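Local coordinates for aminoglycoside 3'-phosphotransferase AphA1-IAB (Acinetobacter baumannii, PDB 4GKH), which phosphorylates kanamycin and related aminoglycosides at the 3'-hydroxyl, thereby conferring resistance to these antibiotics, at residues V71-P81 with R131-F142. Residues are numbered along the deposited sequence; the frame is centred on the assembly and turned at random.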
# COMPACT_ATOMS: atom_id res chain seq x y z
N VAL A 71 -12.99 -3.48 4.80
CA VAL A 71 -13.67 -4.45 3.95
C VAL A 71 -12.72 -5.13 2.99
O VAL A 71 -12.93 -6.28 2.61
CB VAL A 71 -14.83 -3.87 3.15
CG1 VAL A 71 -15.92 -3.48 4.09
CG2 VAL A 71 -14.38 -2.71 2.27
N ARG A 72 -11.67 -4.42 2.59
CA ARG A 72 -10.65 -5.02 1.75
C ARG A 72 -9.84 -6.08 2.51
O ARG A 72 -9.51 -7.14 1.95
CB ARG A 72 -9.77 -3.93 1.12
CG ARG A 72 -10.44 -3.31 -0.12
CD ARG A 72 -9.99 -1.87 -0.37
NE ARG A 72 -10.76 -1.24 -1.45
CZ ARG A 72 -11.99 -0.74 -1.31
NH1 ARG A 72 -12.60 -0.80 -0.13
NH2 ARG A 72 -12.60 -0.20 -2.35
N LEU A 73 -9.55 -5.81 3.79
CA LEU A 73 -8.88 -6.81 4.64
C LEU A 73 -9.77 -8.04 4.77
O LEU A 73 -9.31 -9.18 4.68
CB LEU A 73 -8.64 -6.28 6.06
CG LEU A 73 -7.43 -5.42 6.42
CD1 LEU A 73 -7.66 -4.83 7.80
CD2 LEU A 73 -6.17 -6.26 6.41
N ASN A 74 -11.05 -7.80 4.99
CA ASN A 74 -12.00 -8.89 5.15
C ASN A 74 -12.04 -9.78 3.91
O ASN A 74 -12.11 -11.01 4.02
CB ASN A 74 -13.38 -8.33 5.48
CG ASN A 74 -14.37 -9.40 5.86
OD1 ASN A 74 -14.22 -10.08 6.87
ND2 ASN A 74 -15.41 -9.56 5.04
N TRP A 75 -11.94 -9.17 2.73
CA TRP A 75 -11.97 -9.92 1.47
C TRP A 75 -10.67 -10.64 1.16
O TRP A 75 -10.66 -11.85 0.88
CB TRP A 75 -12.34 -9.02 0.28
CG TRP A 75 -12.20 -9.76 -1.00
CD1 TRP A 75 -13.02 -10.76 -1.49
CD2 TRP A 75 -11.14 -9.62 -1.95
NE1 TRP A 75 -12.54 -11.23 -2.68
CE2 TRP A 75 -11.39 -10.55 -3.00
CE3 TRP A 75 -10.03 -8.79 -2.04
CZ2 TRP A 75 -10.56 -10.66 -4.10
CZ3 TRP A 75 -9.18 -8.92 -3.14
CH2 TRP A 75 -9.45 -9.84 -4.16
N LEU A 76 -9.57 -9.90 1.21
CA LEU A 76 -8.31 -10.39 0.67
C LEU A 76 -7.68 -11.49 1.54
O LEU A 76 -6.84 -12.27 1.07
CB LEU A 76 -7.35 -9.21 0.47
CG LEU A 76 -5.97 -9.50 -0.14
CD1 LEU A 76 -6.11 -10.20 -1.49
CD2 LEU A 76 -5.21 -8.19 -0.29
N THR A 77 -8.11 -11.57 2.79
CA THR A 77 -7.56 -12.56 3.71
C THR A 77 -7.79 -14.01 3.27
O THR A 77 -7.06 -14.92 3.67
CB THR A 77 -8.11 -12.35 5.14
OG1 THR A 77 -7.52 -13.32 6.01
CG2 THR A 77 -9.60 -12.49 5.16
N ALA A 78 -8.79 -14.22 2.42
CA ALA A 78 -9.03 -15.55 1.85
C ALA A 78 -7.90 -15.96 0.91
O ALA A 78 -7.68 -17.17 0.67
CB ALA A 78 -10.36 -15.58 1.13
N PHE A 79 -7.18 -14.96 0.39
CA PHE A 79 -6.17 -15.20 -0.65
C PHE A 79 -4.70 -14.93 -0.28
O PHE A 79 -3.78 -15.54 -0.84
CB PHE A 79 -6.54 -14.39 -1.90
CG PHE A 79 -7.93 -14.64 -2.38
CD1 PHE A 79 -8.21 -15.72 -3.22
CD2 PHE A 79 -8.98 -13.82 -1.99
CE1 PHE A 79 -9.48 -15.95 -3.66
CE2 PHE A 79 -10.27 -14.05 -2.43
CZ PHE A 79 -10.53 -15.11 -3.26
N MSE A 80 -4.47 -14.02 0.66
CA MSE A 80 -3.12 -13.57 0.98
C MSE A 80 -2.97 -13.38 2.49
O MSE A 80 -3.96 -13.13 3.18
CB MSE A 80 -2.85 -12.22 0.28
CG MSE A 80 -2.91 -12.29 -1.26
SE MSE A 80 -1.53 -13.41 -2.03
CE MSE A 80 -0.02 -12.22 -1.67
N PRO A 81 -1.73 -13.46 3.00
CA PRO A 81 -1.47 -13.22 4.43
C PRO A 81 -1.54 -11.74 4.79
O PRO A 81 -0.74 -10.96 4.28
CB PRO A 81 -0.05 -13.75 4.62
CG PRO A 81 0.58 -13.64 3.28
CD PRO A 81 -0.52 -13.90 2.28
N ARG A 131 2.04 -13.84 -6.74
CA ARG A 131 0.91 -14.50 -6.08
C ARG A 131 -0.32 -13.61 -6.09
O ARG A 131 -1.41 -14.04 -6.51
CB ARG A 131 1.23 -14.85 -4.62
CG ARG A 131 2.10 -16.07 -4.41
CD ARG A 131 2.53 -16.18 -2.95
NE ARG A 131 1.39 -16.36 -2.04
CZ ARG A 131 1.48 -16.29 -0.72
NH1 ARG A 131 0.41 -16.48 0.04
NH2 ARG A 131 2.65 -16.03 -0.14
N LEU A 132 -0.15 -12.38 -5.62
CA LEU A 132 -1.27 -11.43 -5.59
C LEU A 132 -1.89 -11.24 -6.96
O LEU A 132 -3.13 -11.26 -7.12
CB LEU A 132 -0.78 -10.07 -5.07
CG LEU A 132 -1.88 -9.01 -4.93
CD1 LEU A 132 -2.85 -9.41 -3.83
CD2 LEU A 132 -1.26 -7.64 -4.64
N HIS A 133 -1.04 -11.05 -7.96
CA HIS A 133 -1.51 -10.85 -9.32
C HIS A 133 -2.05 -12.09 -10.00
O HIS A 133 -2.57 -12.00 -11.11
CB HIS A 133 -0.42 -10.16 -10.16
CG HIS A 133 -0.17 -8.75 -9.74
ND1 HIS A 133 0.72 -7.92 -10.39
CD2 HIS A 133 -0.69 -8.01 -8.73
CE1 HIS A 133 0.73 -6.74 -9.81
NE2 HIS A 133 -0.12 -6.76 -8.79
N SER A 134 -1.95 -13.25 -9.35
CA SER A 134 -2.49 -14.48 -9.92
C SER A 134 -3.91 -14.76 -9.43
O SER A 134 -4.55 -15.70 -9.89
CB SER A 134 -1.60 -15.68 -9.58
OG SER A 134 -1.72 -16.00 -8.20
N ILE A 135 -4.41 -13.95 -8.50
CA ILE A 135 -5.79 -14.16 -8.03
C ILE A 135 -6.73 -13.87 -9.20
O ILE A 135 -6.66 -12.79 -9.78
CB ILE A 135 -6.15 -13.22 -6.86
CG1 ILE A 135 -5.24 -13.48 -5.65
CG2 ILE A 135 -7.63 -13.39 -6.49
CD1 ILE A 135 -5.32 -12.37 -4.60
N PRO A 136 -7.61 -14.83 -9.56
CA PRO A 136 -8.51 -14.53 -10.68
C PRO A 136 -9.36 -13.29 -10.39
O PRO A 136 -9.91 -13.20 -9.29
CB PRO A 136 -9.37 -15.79 -10.78
CG PRO A 136 -8.43 -16.89 -10.29
CD PRO A 136 -7.70 -16.25 -9.14
N VAL A 137 -9.42 -12.33 -11.32
CA VAL A 137 -10.10 -11.07 -11.03
C VAL A 137 -11.60 -11.28 -10.82
O VAL A 137 -12.27 -10.41 -10.27
CB VAL A 137 -9.88 -9.95 -12.09
CG1 VAL A 137 -8.40 -9.52 -12.15
CG2 VAL A 137 -10.42 -10.36 -13.45
N CYS A 138 -12.13 -12.42 -11.26
CA CYS A 138 -13.54 -12.73 -11.01
C CYS A 138 -13.88 -12.85 -9.52
O CYS A 138 -15.05 -12.83 -9.14
CB CYS A 138 -13.97 -14.00 -11.75
SG CYS A 138 -13.16 -15.52 -11.17
N ASN A 139 -12.86 -12.96 -8.68
CA ASN A 139 -13.05 -13.07 -7.24
C ASN A 139 -13.19 -11.71 -6.55
O ASN A 139 -13.59 -11.64 -5.39
CB ASN A 139 -11.85 -13.79 -6.61
CG ASN A 139 -11.77 -15.26 -7.00
OD1 ASN A 139 -12.59 -16.06 -6.57
ND2 ASN A 139 -10.78 -15.61 -7.80
N CYS A 140 -12.86 -10.64 -7.26
CA CYS A 140 -12.62 -9.34 -6.61
C CYS A 140 -13.75 -8.32 -6.80
O CYS A 140 -14.03 -7.92 -7.93
CB CYS A 140 -11.29 -8.74 -7.07
SG CYS A 140 -10.87 -7.19 -6.20
N PRO A 141 -14.41 -7.92 -5.70
CA PRO A 141 -15.57 -7.04 -5.79
C PRO A 141 -15.17 -5.56 -5.77
O PRO A 141 -16.04 -4.67 -5.71
CB PRO A 141 -16.36 -7.38 -4.51
CG PRO A 141 -15.29 -7.67 -3.52
CD PRO A 141 -14.15 -8.33 -4.31
N PHE A 142 -13.87 -5.28 -5.83
CA PHE A 142 -13.39 -3.90 -5.76
C PHE A 142 -12.81 -3.36 -7.07
O PHE A 142 -11.99 -4.01 -7.74
CB PHE A 142 -12.37 -3.73 -4.62
CG PHE A 142 -12.86 -4.20 -3.29
CD1 PHE A 142 -13.89 -3.52 -2.64
CD2 PHE A 142 -12.32 -5.33 -2.70
CE1 PHE A 142 -14.37 -3.98 -1.42
CE2 PHE A 142 -12.78 -5.78 -1.48
CZ PHE A 142 -13.81 -5.10 -0.83
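W75 and F142 meet because their first torsions bring both rings against the facing segment: the indole leaves with CG anti to the backbone N, whereas F142 has CG anti to its carbonyl carbon. The edge of F142 is directed at the indole face in an offset edge-to-face pair, planes at 79°, with F142 CE2 3.7 Å from W75 CB. One indole face carries P141 CD, 3.7 Å from the centroid of the five-membered ring, and C140 SG, 4.1 Å from that of the six-membered ring, a sulfur-aromatic contact. F79 CE2 lies over the opposite face, so the indole is held between residues of both segments. Its N-H reaches N139 O at 2.9 Å (W75 NE1 to O), but the 122° angle at hydrogen marks a weak bond.

On F142, R72 lays CG over the ring centre, 3.7 Å from the centroid, and its extended chain carries the guanidinium onto the same face, stacked at 28° with an off-centre cation-pi contact. Bonds from R72 NE to V221 O and NH1 to D68 O fix the group's rotation. Farther along, I135 CD1 packs 3.6 Å from F79 CB and also touches L76 and selenomethionine M80, whose CG rests 3.9 Å from L132 CD1.

The contact thus joins the end of helix 61-76, in the N-terminal lobe of this kinase-like fold, to the chain leaving helix 118-133 in the C-terminal lobe. It is mostly apolar and aromatic, so dispersion probably contributes much of the attraction; the weak W75 NE1 to N139 O bond is the one hydrogen bond between the two segments, beside the off-centre cation-pi contact of R72.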